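Local coordinates for pesticidial crystal protein CRY2AA (Bacillus thuringiensis serovar kurstaki, PDB 1I5P) that binds midgut epithelial cells of dipteran and lepidopteran insect larvae and promotes their colloid-osmotic lysis, at residues 351-356 and 458-464; 430-434 and 450-456; 470-474 and 483-487; 561-566 and 592-598. All blocks are in the same frame, centred on the assembly; numbering follows the deposited sequence.

Contact 1. Residues 351-356 and 458-464; sequences IGATNL and GGARAYL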
loop_
_atom_site.group_PDB
_atom_site.type_symbol
_atom_site.label_atom_id
_atom_site.label_comp_id
_atom_site.label_asym_id
_atom_site.label_seq_id
_atom_site.Cartn_x
_atom_site.Cartn_y
_atom_site.Cartn_z
ATOM N N ILE A 351 -0.742 -17.976 -17.003
ATOM C CA ILE A 351 -2.028 -17.921 -16.333
ATOM C C ILE A 351 -3.023 -18.488 -17.327
ATOM O O ILE A 351 -3.065 -18.059 -18.480
ATOM C CB ILE A 351 -2.413 -16.478 -15.985
ATOM C CG1 ILE A 351 -1.293 -15.834 -15.168
ATOM C CG2 ILE A 351 -3.716 -16.464 -15.191
ATOM C CD1 ILE A 351 -1.195 -14.339 -15.337
ATOM N N GLY A 352 -3.812 -19.462 -16.887
ATOM C CA GLY A 352 -4.773 -20.068 -17.786
ATOM C C GLY A 352 -4.151 -21.248 -18.507
ATOM O O GLY A 352 -3.352 -21.984 -17.930
ATOM N N ALA A 353 -4.514 -21.424 -19.772
ATOM C CA ALA A 353 -3.998 -22.529 -20.568
ATOM C C ALA A 353 -2.493 -22.445 -20.782
ATOM O O ALA A 353 -1.945 -21.365 -21.040
ATOM C CB ALA A 353 -4.707 -22.574 -21.915
ATOM N N THR A 354 -1.832 -23.593 -20.676
ATOM C CA THR A 354 -0.393 -23.676 -20.868
ATOM C C THR A 354 -0.067 -24.357 -22.192
ATOM O O THR A 354 1.099 -24.593 -22.504
ATOM C CB THR A 354 0.284 -24.474 -19.744
ATOM O OG1 THR A 354 -0.274 -25.795 -19.693
ATOM C CG2 THR A 354 0.084 -23.783 -18.404
ATOM N N ASN A 355 -1.092 -24.673 -22.975
ATOM C CA ASN A 355 -0.859 -25.329 -24.255
ATOM C C ASN A 355 -1.363 -24.503 -25.424
ATOM O O ASN A 355 -1.738 -25.051 -26.453
ATOM C CB ASN A 355 -1.528 -26.708 -24.289
ATOM C CG ASN A 355 -3.048 -26.623 -24.330
ATOM O OD1 ASN A 355 -3.719 -27.558 -24.770
ATOM N ND2 ASN A 355 -3.596 -25.509 -23.857
ATOM N N LEU A 356 -1.376 -23.185 -25.273
ATOM C CA LEU A 356 -1.842 -22.321 -26.349
ATOM C C LEU A 356 -0.829 -21.234 -26.669
ATOM O O LEU A 356 -0.183 -20.700 -25.771
ATOM C CB LEU A 356 -3.159 -21.649 -25.962
ATOM C CG LEU A 356 -4.409 -22.485 -25.677
ATOM C CD1 LEU A 356 -5.496 -21.573 -25.114
ATOM C CD2 LEU A 356 -4.884 -23.165 -26.953
ATOM N N GLY A 458 -7.429 -26.699 -21.141
ATOM C CA GLY A 458 -7.315 -26.971 -22.564
ATOM C C GLY A 458 -7.242 -25.618 -23.246
ATOM O O GLY A 458 -6.302 -25.306 -23.979
ATOM N N GLY A 459 -8.264 -24.813 -22.984
ATOM C CA GLY A 459 -8.332 -23.466 -23.512
ATOM C C GLY A 459 -8.390 -22.570 -22.286
ATOM O O GLY A 459 -7.781 -21.504 -22.240
ATOM N N ALA A 460 -9.127 -23.037 -21.283
ATOM C CA ALA A 460 -9.301 -22.338 -20.015
ATOM C C ALA A 460 -9.502 -20.829 -20.135
ATOM O O ALA A 460 -9.824 -20.306 -21.204
ATOM C CB ALA A 460 -8.116 -22.631 -19.104
ATOM N N ARG A 461 -9.305 -20.137 -19.019
ATOM C CA ARG A 461 -9.475 -18.695 -18.974
ATOM C C ARG A 461 -8.437 -18.039 -18.074
ATOM O O ARG A 461 -7.928 -18.653 -17.139
ATOM C CB ARG A 461 -10.872 -18.350 -18.455
ATOM C CG ARG A 461 -12.017 -18.738 -19.386
ATOM C CD ARG A 461 -12.116 -17.785 -20.556
ATOM N NE ARG A 461 -13.308 -18.018 -21.366
ATOM C CZ ARG A 461 -13.444 -19.001 -22.248
ATOM N NH1 ARG A 461 -12.457 -19.862 -22.450
ATOM N NH2 ARG A 461 -14.571 -19.116 -22.935
ATOM N N ALA A 462 -8.126 -16.784 -18.377
ATOM C CA ALA A 462 -7.177 -16.012 -17.591
ATOM C C ALA A 462 -7.861 -14.712 -17.189
ATOM O O ALA A 462 -8.309 -13.957 -18.045
ATOM C CB ALA A 462 -5.926 -15.714 -18.410
ATOM N N TYR A 463 -7.957 -14.472 -15.886
ATOM C CA TYR A 463 -8.565 -13.254 -15.368
ATOM C C TYR A 463 -7.468 -12.495 -14.633
ATOM O O TYR A 463 -6.999 -12.922 -13.581
ATOM C CB TYR A 463 -9.725 -13.603 -14.434
ATOM C CG TYR A 463 -10.816 -14.382 -15.140
ATOM C CD1 TYR A 463 -10.983 -15.753 -14.922
ATOM C CD2 TYR A 463 -11.660 -13.752 -16.052
ATOM C CE1 TYR A 463 -11.972 -16.476 -15.603
ATOM C CE2 TYR A 463 -12.646 -14.460 -16.738
ATOM C CZ TYR A 463 -12.800 -15.818 -16.510
ATOM O OH TYR A 463 -13.784 -16.497 -17.197
ATOM N N LEU A 464 -7.064 -11.366 -15.205
ATOM C CA LEU A 464 -5.978 -10.563 -14.664
ATOM C C LEU A 464 -6.289 -9.719 -13.442
ATOM O O LEU A 464 -7.433 -9.321 -13.200
ATOM C CB LEU A 464 -5.402 -9.674 -15.767
ATOM C CG LEU A 464 -5.091 -10.426 -17.063
ATOM C CD1 LEU A 464 -4.415 -9.494 -18.049
ATOM C CD2 LEU A 464 -4.204 -11.628 -16.763
#
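The carbonyl oxygen of Gly458 receives the side-chain amide of Asn355 in a short, nearly linear hydrogen bond, 2.7 Å from ND2 to O with 174° at the hydrogen. The oxygen lies in the plane of the Asn355 amide, while the donor stands tilted 30° from the plane of the carbonyl. With chi1 at 70°, CG of Asn355 sits between its own backbone N and carbonyl carbon, which brings the amide to the glycine carbonyl. Leu356 adds apolar contacts beside this bond: its CG branch point faces Gly458 O, and CD1 rests 3.7 Å from Gly459 O.

Deeper in, small groups let the two backbones close up. The methyl of Ala353 presses on Gly459 O at 3.3 Å (CB to O) and faces the methyl of Ala460. Gly352, in a backbone conformation suited to glycine, brings its CA to 3.5 Å from Arg461 O. At the far end the contact becomes mostly apolar, CG2 of Ile351 meeting CB of Ala462 at 4.0 Å and CD1 of Ile351 approaching CD2 of Leu464. The side chain of Arg461 starts out away from 351-356, and its NH1 donates to the carbonyl O of Ala460, 2.9 Å away.

The long strand 329-342 ties both segments together, since Ala338 bonds to Ile351 and Leu335 to Ala462 through their backbones. Strand 351-352 and the start of strand 462-469 thus both meet this one strand, within the beta prism that forms the middle domain of three-domain Cry toxins.

Contact 2. Residues 430-434 and 450-456; sequences PLVIR and IESPSGT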
loop_
_atom_site.group_PDB
_atom_site.type_symbol
_atom_site.label_atom_id
_atom_site.label_comp_id
_atom_site.label_asym_id
_atom_site.label_seq_id
_atom_site.Cartn_x
_atom_site.Cartn_y
_atom_site.Cartn_z
ATOM N N PRO A 430 -6.778 -18.360 -13.120
ATOM C CA PRO A 430 -7.565 -19.085 -14.121
ATOM C C PRO A 430 -8.996 -19.176 -13.580
ATOM O O PRO A 430 -9.253 -18.770 -12.444
ATOM C CB PRO A 430 -6.883 -20.446 -14.158
ATOM C CG PRO A 430 -6.525 -20.640 -12.721
ATOM C CD PRO A 430 -5.904 -19.288 -12.381
ATOM N N LEU A 431 -9.919 -19.719 -14.368
ATOM C CA LEU A 431 -11.302 -19.837 -13.914
ATOM C C LEU A 431 -11.373 -20.550 -12.566
ATOM O O LEU A 431 -12.106 -20.137 -11.668
ATOM C CB LEU A 431 -12.151 -20.591 -14.942
ATOM C CG LEU A 431 -13.634 -20.767 -14.578
ATOM C CD1 LEU A 431 -14.295 -19.406 -14.421
ATOM C CD2 LEU A 431 -14.337 -21.583 -15.658
ATOM N N VAL A 432 -10.595 -21.616 -12.423
ATOM C CA VAL A 432 -10.576 -22.376 -11.179
ATOM C C VAL A 432 -9.147 -22.683 -10.755
ATOM O O VAL A 432 -8.386 -23.295 -11.507
ATOM C CB VAL A 432 -11.334 -23.723 -11.322
ATOM C CG1 VAL A 432 -11.374 -24.441 -9.980
ATOM C CG2 VAL A 432 -12.746 -23.485 -11.839
ATOM N N ILE A 433 -8.784 -22.252 -9.553
ATOM C CA ILE A 433 -7.453 -22.514 -9.023
ATOM C C ILE A 433 -7.555 -23.816 -8.242
ATOM O O ILE A 433 -8.417 -23.958 -7.378
ATOM C CB ILE A 433 -6.993 -21.408 -8.060
ATOM C CG1 ILE A 433 -6.979 -20.062 -8.784
ATOM C CG2 ILE A 433 -5.617 -21.754 -7.494
ATOM C CD1 ILE A 433 -6.766 -18.877 -7.874
ATOM N N ARG A 434 -6.678 -24.764 -8.553
ATOM C CA ARG A 434 -6.675 -26.063 -7.888
ATOM C C ARG A 434 -6.412 -25.898 -6.395
ATOM O O ARG A 434 -5.695 -24.982 -5.984
ATOM C CB ARG A 434 -5.591 -26.959 -8.503
ATOM C CG ARG A 434 -5.464 -26.822 -10.019
ATOM C CD ARG A 434 -4.606 -27.922 -10.642
ATOM N NE ARG A 434 -3.177 -27.848 -10.325
ATOM C CZ ARG A 434 -2.487 -28.829 -9.743
ATOM N NH1 ARG A 434 -3.100 -29.954 -9.399
ATOM N NH2 ARG A 434 -1.181 -28.706 -9.534
ATOM N N ILE A 450 -0.118 -21.441 -13.068
ATOM C CA ILE A 450 -1.387 -21.598 -12.364
ATOM C C ILE A 450 -2.496 -21.825 -13.387
ATOM O O ILE A 450 -3.030 -20.876 -13.964
ATOM C CB ILE A 450 -1.714 -20.346 -11.518
ATOM C CG1 ILE A 450 -0.519 -19.997 -10.626
ATOM C CG2 ILE A 450 -2.948 -20.597 -10.665
ATOM C CD1 ILE A 450 -0.060 -21.135 -9.725
ATOM N N GLU A 451 -2.836 -23.091 -13.608
ATOM C CA GLU A 451 -3.856 -23.455 -14.589
ATOM C C GLU A 451 -5.041 -24.175 -13.945
ATOM O O GLU A 451 -4.938 -24.684 -12.826
ATOM C CB GLU A 451 -3.206 -24.337 -15.671
ATOM C CG GLU A 451 -4.129 -24.886 -16.751
ATOM C CD GLU A 451 -3.360 -25.612 -17.853
ATOM O OE1 GLU A 451 -2.426 -26.378 -17.529
ATOM O OE2 GLU A 451 -3.690 -25.421 -19.046
ATOM N N SER A 452 -6.168 -24.201 -14.650
ATOM C CA SER A 452 -7.367 -24.873 -14.158
ATOM C C SER A 452 -7.125 -26.372 -14.064
ATOM O O SER A 452 -6.342 -26.930 -14.836
ATOM C CB SER A 452 -8.549 -24.632 -15.102
ATOM O OG SER A 452 -9.165 -23.376 -14.868
ATOM N N PRO A 453 -7.808 -27.048 -13.125
ATOM C CA PRO A 453 -7.643 -28.493 -12.962
ATOM C C PRO A 453 -8.019 -29.163 -14.266
ATOM O O PRO A 453 -8.834 -28.625 -15.010
ATOM C CB PRO A 453 -8.631 -28.823 -11.843
ATOM C CG PRO A 453 -8.680 -27.548 -11.057
ATOM C CD PRO A 453 -8.801 -26.539 -12.168
ATOM N N SER A 454 -7.423 -30.318 -14.555
ATOM C CA SER A 454 -7.749 -31.032 -15.789
ATOM C C SER A 454 -9.244 -31.307 -15.851
ATOM O O SER A 454 -9.873 -31.601 -14.833
ATOM C CB SER A 454 -6.982 -32.353 -15.871
ATOM O OG SER A 454 -5.760 -32.190 -16.574
ATOM N N GLY A 455 -9.804 -31.218 -17.053
ATOM C CA GLY A 455 -11.227 -31.439 -17.222
ATOM C C GLY A 455 -11.922 -30.093 -17.223
ATOM O O GLY A 455 -13.146 -30.004 -17.332
ATOM N N THR A 456 -11.118 -29.041 -17.095
ATOM C CA THR A 456 -11.598 -27.664 -17.078
ATOM C C THR A 456 -10.734 -26.747 -17.960
ATOM O O THR A 456 -11.198 -25.697 -18.406
ATOM C CB THR A 456 -11.591 -27.087 -15.640
ATOM O OG1 THR A 456 -12.238 -28.002 -14.749
ATOM C CG2 THR A 456 -12.323 -25.751 -15.595
HETATM O O HOH W 1 -4.736 -23.862 -10.212
#
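Pro430 lays its ring against Ile450 and Glu451, its CD touching CG2 of Ile450 at 3.7 Å and its CG lying near Ile450 O. The side chains of Pro430 and Ile450 meet at a slant. Next along, the branch point of Val432 packs on the ring of Pro453, CB to CD 3.9 Å, the two side chains crossing at about a right angle. The aliphatic stem of Arg434 then fits at the neighbouring CG of the same ring, running past it in the opposite direction with CG of Arg434 3.5 Å from CG of Pro453. Ser452 sets its OG beside Pro430 CB and the backbone of Val432. Its CA-H points at Val432 O (CA to O 3.2 Å), while its OG takes a weak hydrogen bond from Val432 N at 3.3 Å. Behind, Ile433 and Ile450 back onto Phe295 of helix 293-300.

A water bridges the two backbones, accepting from Arg434 N and donating to Glu451 O, each at 2.7 Å. The charged ends have partners beyond these loops: Arg434 a salt bridge to Glu436, Glu451 a probable hydrogen bond from Thr354 N. Cohesion between these two loops of the middle domain therefore rests on proline and aliphatic packing, with one weak direct hydrogen bond and a water bridge as its polar part.

Contact 3. Residues 470-474 and 483-487; sequences RKNNI and MIHLA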
loop_
_atom_site.group_PDB
_atom_site.type_symbol
_atom_site.label_atom_id
_atom_site.label_comp_id
_atom_site.label_asym_id
_atom_site.label_seq_id
_atom_site.Cartn_x
_atom_site.Cartn_y
_atom_site.Cartn_z
ATOM N N ARG A 470 2.093 3.115 -4.759
ATOM C CA ARG A 470 2.573 4.482 -4.887
ATOM C C ARG A 470 3.997 4.558 -5.427
ATOM O O ARG A 470 4.398 5.585 -5.987
ATOM C CB ARG A 470 2.525 5.184 -3.535
ATOM C CG ARG A 470 1.133 5.564 -3.064
ATOM C CD ARG A 470 1.223 6.478 -1.859
ATOM N NE ARG A 470 0.035 7.319 -1.724
ATOM C CZ ARG A 470 -1.026 7.017 -0.986
ATOM N NH1 ARG A 470 -1.060 5.883 -0.300
ATOM N NH2 ARG A 470 -2.051 7.854 -0.929
ATOM N N LYS A 471 4.758 3.480 -5.246
ATOM C CA LYS A 471 6.146 3.422 -5.697
ATOM C C LYS A 471 6.370 4.192 -6.992
ATOM O O LYS A 471 5.708 3.939 -7.994
ATOM C CB LYS A 471 6.581 1.970 -5.891
ATOM C CG LYS A 471 8.050 1.824 -6.240
ATOM C CD LYS A 471 8.921 2.433 -5.147
ATOM C CE LYS A 471 10.393 2.152 -5.393
ATOM N NZ LYS A 471 11.235 2.584 -4.240
ATOM N N ASN A 472 7.317 5.122 -6.972
ATOM C CA ASN A 472 7.583 5.925 -8.157
ATOM C C ASN A 472 9.041 6.380 -8.263
ATOM O O ASN A 472 9.519 6.688 -9.358
ATOM C CB ASN A 472 6.638 7.136 -8.149
ATOM C CG ASN A 472 6.569 7.851 -9.492
ATOM O OD1 ASN A 472 6.754 7.248 -10.544
ATOM N ND2 ASN A 472 6.269 9.148 -9.452
ATOM N N ASN A 473 9.754 6.402 -7.138
ATOM C CA ASN A 473 11.148 6.841 -7.150
ATOM C C ASN A 473 12.094 5.759 -7.654
ATOM O O ASN A 473 12.963 5.272 -6.929
ATOM C CB ASN A 473 11.580 7.319 -5.756
ATOM C CG ASN A 473 11.618 6.206 -4.731
ATOM O OD1 ASN A 473 10.731 5.361 -4.681
ATOM N ND2 ASN A 473 12.650 6.215 -3.892
ATOM N N ILE A 474 11.912 5.398 -8.918
ATOM C CA ILE A 474 12.734 4.392 -9.566
ATOM C C ILE A 474 13.636 5.117 -10.557
ATOM O O ILE A 474 13.161 5.696 -11.534
ATOM C CB ILE A 474 11.871 3.378 -10.341
ATOM C CG1 ILE A 474 10.836 2.740 -9.404
ATOM C CG2 ILE A 474 12.766 2.309 -10.960
ATOM C CD1 ILE A 474 9.727 1.979 -10.119
ATOM N N MET A 483 14.498 -2.839 -10.097
ATOM C CA MET A 483 14.461 -1.439 -9.715
ATOM C C MET A 483 15.703 -0.895 -9.037
ATOM O O MET A 483 16.276 -1.524 -8.147
ATOM C CB MET A 483 13.306 -1.178 -8.749
ATOM C CG MET A 483 11.915 -1.392 -9.276
ATOM S SD MET A 483 10.739 -1.218 -7.916
ATOM C CE MET A 483 9.240 -1.804 -8.718
ATOM N N ILE A 484 16.106 0.293 -9.462
ATOM C CA ILE A 484 17.211 0.988 -8.820
ATOM C C ILE A 484 16.458 2.132 -8.137
ATOM O O ILE A 484 15.781 2.926 -8.796
ATOM C CB ILE A 484 18.239 1.549 -9.827
ATOM C CG1 ILE A 484 19.019 0.386 -10.465
ATOM C CG2 ILE A 484 19.188 2.515 -9.106
ATOM C CD1 ILE A 484 20.100 0.813 -11.462
ATOM N N HIS A 485 16.547 2.184 -6.815
ATOM C CA HIS A 485 15.855 3.199 -6.035
ATOM C C HIS A 485 16.510 4.565 -6.089
ATOM O O HIS A 485 17.718 4.691 -5.909
ATOM C CB HIS A 485 15.747 2.724 -4.591
ATOM C CG HIS A 485 15.017 1.428 -4.459
ATOM N ND1 HIS A 485 13.643 1.360 -4.384
ATOM C CD2 HIS A 485 15.458 0.149 -4.497
ATOM C CE1 HIS A 485 13.269 0.094 -4.386
ATOM N NE2 HIS A 485 14.351 -0.661 -4.454
ATOM N N LEU A 486 15.703 5.592 -6.332
ATOM C CA LEU A 486 16.221 6.953 -6.406
ATOM C C LEU A 486 16.097 7.690 -5.075
ATOM O O LEU A 486 14.989 7.897 -4.565
ATOM C CB LEU A 486 15.489 7.738 -7.504
ATOM C CG LEU A 486 15.944 9.182 -7.751
ATOM C CD1 LEU A 486 17.429 9.198 -8.103
ATOM C CD2 LEU A 486 15.124 9.806 -8.884
ATOM N N ALA A 487 17.238 8.084 -4.518
ATOM C CA ALA A 487 17.257 8.815 -3.261
ATOM C C ALA A 487 16.749 10.228 -3.530
ATOM O O ALA A 487 16.819 10.708 -4.660
ATOM C CB ALA A 487 18.677 8.864 -2.704
#
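A lysine amine donating to a histidine ring nitrogen is the uncommon element here: Lys471 NZ lies 2.7 Å from His485 ND1, exactly in the plane of the imidazole and at its edge. ND1 is then the acceptor, and because NE2 is hydrogen-bonded to the carbonyl O of His500, the ring is probably neutral with its proton on NE2. The lysine reaches it by a bend at chi2 (59°) in an otherwise extended chain, and the two side chains cross at about a right angle. NZ also donates to Asn473 OD1 at 2.9 Å, with Ser270 as a further, weak partner, so a probably charged, buried amine has three acceptors, one of them weak.

The other end of the same amide is used as well. Asn473 ND2 donates a hydrogen bond to Leu486 O at 3.0 Å, while the backbone O of Asn473 accepts from Leu486 N at 2.8 Å, a nearly straight bond at 172°. Leu486 is thus held through both its backbone N and O. Asn473 centres an inverse gamma turn that brings Ile474 opposite His485 as an antiparallel non-hydrogen-bonded pair; CD1 of Ile474 packs on SD of Met483 at 4.0 Å.

The chain passes here from the beta-prism strand 462-469 into the antiparallel hairpin of strands 474-477 and 483-486, part of one sheet of the lectin-like jelly-roll sandwich.

Contact 4. Residues 561-566 and 592-598; sequences INGRVY and IGNIVAS
Ile561 and Ile595 meet methyl to methyl, CG2 to CG2 at 3.8 Å, where the two sheets of the C-terminal jelly-roll sandwich face each other at a hairpin. A type I' turn from Ile561 to Arg564 joins strands 555-561 and 564-571 of one sheet; residues 592-597 belong to the other. The short strands run antiparallel at 158°, their axes 8.1 Å apart, so it is side chains that bridge them.

The inner part is close-fitting. Beside the crossed isoleucines, CB of Tyr566 rests on CG2 of Ile592 at 3.5 Å, the two side chains crossing at a slant. The ring then passes by Gly593, where the lack of a side chain makes room for it. Ile592 and Gly593 form a classic beta bulge opposite Leu545.

At the turn, Asn562 bonds to the backbone of the other strand at both N and O of Val596: OD1 accepts from Val596 N at 2.9 Å, and ND2 donates to Val596 O at 3.2 Å, the donor lying in the plane of that carbonyl. This amide takes the place a paired strand's backbone might have.

Toward solvent the contact turns polar, and fewer atoms pack. Arg564, partly exposed, runs extended from CG to NE and lays its guanidinium over Asn562 OD1, which sits off-centre on one face about 4.1 Å above the plane. Asn594 OD1 meets the edge of the same group in its plane, though only at 3.7 Å from NH1. Arg564 NH1 donates to its own strand-mate, Tyr566 OH, at 3.0 Å and 160°, with the hydroxyl near the guanidinium plane.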
loop_
_atom_site.group_PDB
_atom_site.type_symbol
_atom_site.label_atom_id
_atom_site.label_comp_id
_atom_site.label_asym_id
_atom_site.label_seq_id
_atom_site.Cartn_x
_atom_site.Cartn_y
_atom_site.Cartn_z
ATOM N N ILE A 561 27.969 -2.191 2.779
ATOM C CA ILE A 561 27.729 -1.026 1.946
ATOM C C ILE A 561 28.917 -0.075 2.099
ATOM O O ILE A 561 29.450 0.081 3.197
ATOM C CB ILE A 561 26.415 -0.323 2.372
ATOM C CG1 ILE A 561 26.131 0.867 1.457
ATOM C CG2 ILE A 561 26.494 0.097 3.838
ATOM C CD1 ILE A 561 24.738 1.442 1.641
ATOM N N ASN A 562 29.343 0.541 0.999
ATOM C CA ASN A 562 30.475 1.465 1.029
ATOM C C ASN A 562 31.748 0.741 1.460
ATOM O O ASN A 562 32.646 1.344 2.046
ATOM C CB ASN A 562 30.209 2.605 2.018
ATOM C CG ASN A 562 28.991 3.440 1.651
ATOM O OD1 ASN A 562 28.306 3.972 2.530
ATOM N ND2 ASN A 562 28.727 3.575 0.358
ATOM N N GLY A 563 31.824 -0.553 1.177
ATOM C CA GLY A 563 32.997 -1.311 1.568
ATOM C C GLY A 563 33.045 -1.517 3.072
ATOM O O GLY A 563 34.021 -2.046 3.602
ATOM N N ARG A 564 31.990 -1.096 3.763
ATOM C CA ARG A 564 31.918 -1.249 5.212
ATOM C C ARG A 564 31.006 -2.424 5.556
ATOM O O ARG A 564 29.975 -2.635 4.911
ATOM C CB ARG A 564 31.359 0.023 5.860
ATOM C CG ARG A 564 31.952 1.332 5.349
ATOM C CD ARG A 564 31.328 2.514 6.089
ATOM N NE ARG A 564 31.487 3.782 5.380
ATOM C CZ ARG A 564 30.876 4.914 5.725
ATOM N NH1 ARG A 564 30.062 4.945 6.773
ATOM N NH2 ARG A 564 31.070 6.017 5.015
ATOM N N VAL A 565 31.382 -3.187 6.578
ATOM C CA VAL A 565 30.578 -4.324 7.002
ATOM C C VAL A 565 30.091 -4.112 8.427
ATOM O O VAL A 565 30.889 -4.088 9.362
ATOM C CB VAL A 565 31.384 -5.636 6.960
ATOM C CG1 VAL A 565 30.470 -6.816 7.266
ATOM C CG2 VAL A 565 32.036 -5.802 5.600
ATOM N N TYR A 566 28.785 -3.945 8.593
ATOM C CA TYR A 566 28.220 -3.753 9.921
ATOM C C TYR A 566 27.577 -5.052 10.381
ATOM O O TYR A 566 26.799 -5.664 9.649
ATOM C CB TYR A 566 27.168 -2.642 9.914
ATOM C CG TYR A 566 27.664 -1.310 9.407
ATOM C CD1 TYR A 566 27.715 -1.037 8.041
ATOM C CD2 TYR A 566 28.072 -0.316 10.292
ATOM C CE1 TYR A 566 28.156 0.197 7.567
ATOM C CE2 TYR A 566 28.518 0.923 9.830
ATOM C CZ TYR A 566 28.554 1.170 8.469
ATOM O OH TYR A 566 28.995 2.390 8.019
ATOM N N ILE A 592 21.750 0.319 12.242
ATOM C CA ILE A 592 22.907 -0.348 11.659
ATOM C C ILE A 592 24.143 0.540 11.692
ATOM O O ILE A 592 25.240 0.083 11.996
ATOM C CB ILE A 592 22.637 -0.754 10.198
ATOM C CG1 ILE A 592 21.379 -1.627 10.123
ATOM C CG2 ILE A 592 23.833 -1.501 9.643
ATOM C CD1 ILE A 592 21.431 -2.867 11.001
ATOM N N GLY A 593 23.963 1.813 11.374
ATOM C CA GLY A 593 25.088 2.724 11.378
ATOM C C GLY A 593 25.002 3.775 10.291
ATOM O O GLY A 593 24.053 3.806 9.501
ATOM N N ASN A 594 26.008 4.640 10.254
ATOM C CA ASN A 594 26.074 5.710 9.280
ATOM C C ASN A 594 26.555 5.215 7.920
ATOM O O ASN A 594 27.521 4.460 7.828
ATOM C CB ASN A 594 26.998 6.811 9.798
ATOM C CG ASN A 594 27.193 7.924 8.794
ATOM O OD1 ASN A 594 28.056 7.842 7.917
ATOM N ND2 ASN A 594 26.383 8.969 8.906
ATOM N N ILE A 595 25.866 5.635 6.864
ATOM C CA ILE A 595 26.232 5.238 5.521
ATOM C C ILE A 595 26.198 6.443 4.594
ATOM O O ILE A 595 25.553 7.450 4.892
ATOM C CB ILE A 595 25.284 4.127 4.974
ATOM C CG1 ILE A 595 23.892 4.692 4.681
ATOM C CG2 ILE A 595 25.198 2.987 5.971
ATOM C CD1 ILE A 595 23.730 5.226 3.265
ATOM N N VAL A 596 26.898 6.337 3.468
ATOM C CA VAL A 596 26.949 7.420 2.498
ATOM C C VAL A 596 26.262 7.022 1.199
ATOM O O VAL A 596 26.649 6.045 0.564
ATOM C CB VAL A 596 28.399 7.810 2.153
ATOM C CG1 VAL A 596 28.407 9.140 1.395
ATOM C CG2 VAL A 596 29.238 7.906 3.421
ATOM N N ALA A 597 25.237 7.777 0.814
ATOM C CA ALA A 597 24.521 7.514 -0.432
ATOM C C ALA A 597 25.269 8.250 -1.543
ATOM O O ALA A 597 24.797 9.267 -2.056
ATOM C CB ALA A 597 23.083 8.022 -0.336
ATOM N N SER A 598 26.445 7.727 -1.891
ATOM C CA SER A 598 27.308 8.298 -2.924
ATOM C C SER A 598 26.523 8.980 -4.044
ATOM O O SER A 598 25.631 8.379 -4.641
ATOM C CB SER A 598 28.198 7.199 -3.508
ATOM O OG SER A 598 28.850 6.485 -2.470
#

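Overall arrangement
Contacts 1 and 2 form one cluster, their centres 8 Å apart, both in the middle domain. Glu451 links them: its OE2 lies 3.1 Å from Thr354 N, a probable hydrogen bond, and its CG packs on Gly352 O. Along the chain, 430-434 and 450-456 fall between the two segments of contact 1. Contact 3 stands well apart, about 18 Å from contact 1 at the nearest atoms, at the passage out of the middle domain. It approaches contact 4 to about 5 Å without touching, and both reach the same sheet of the C-terminal sandwich. Contact 4 lies about 47 Å from contact 1 and 48 Å from contact 2, centre to centre.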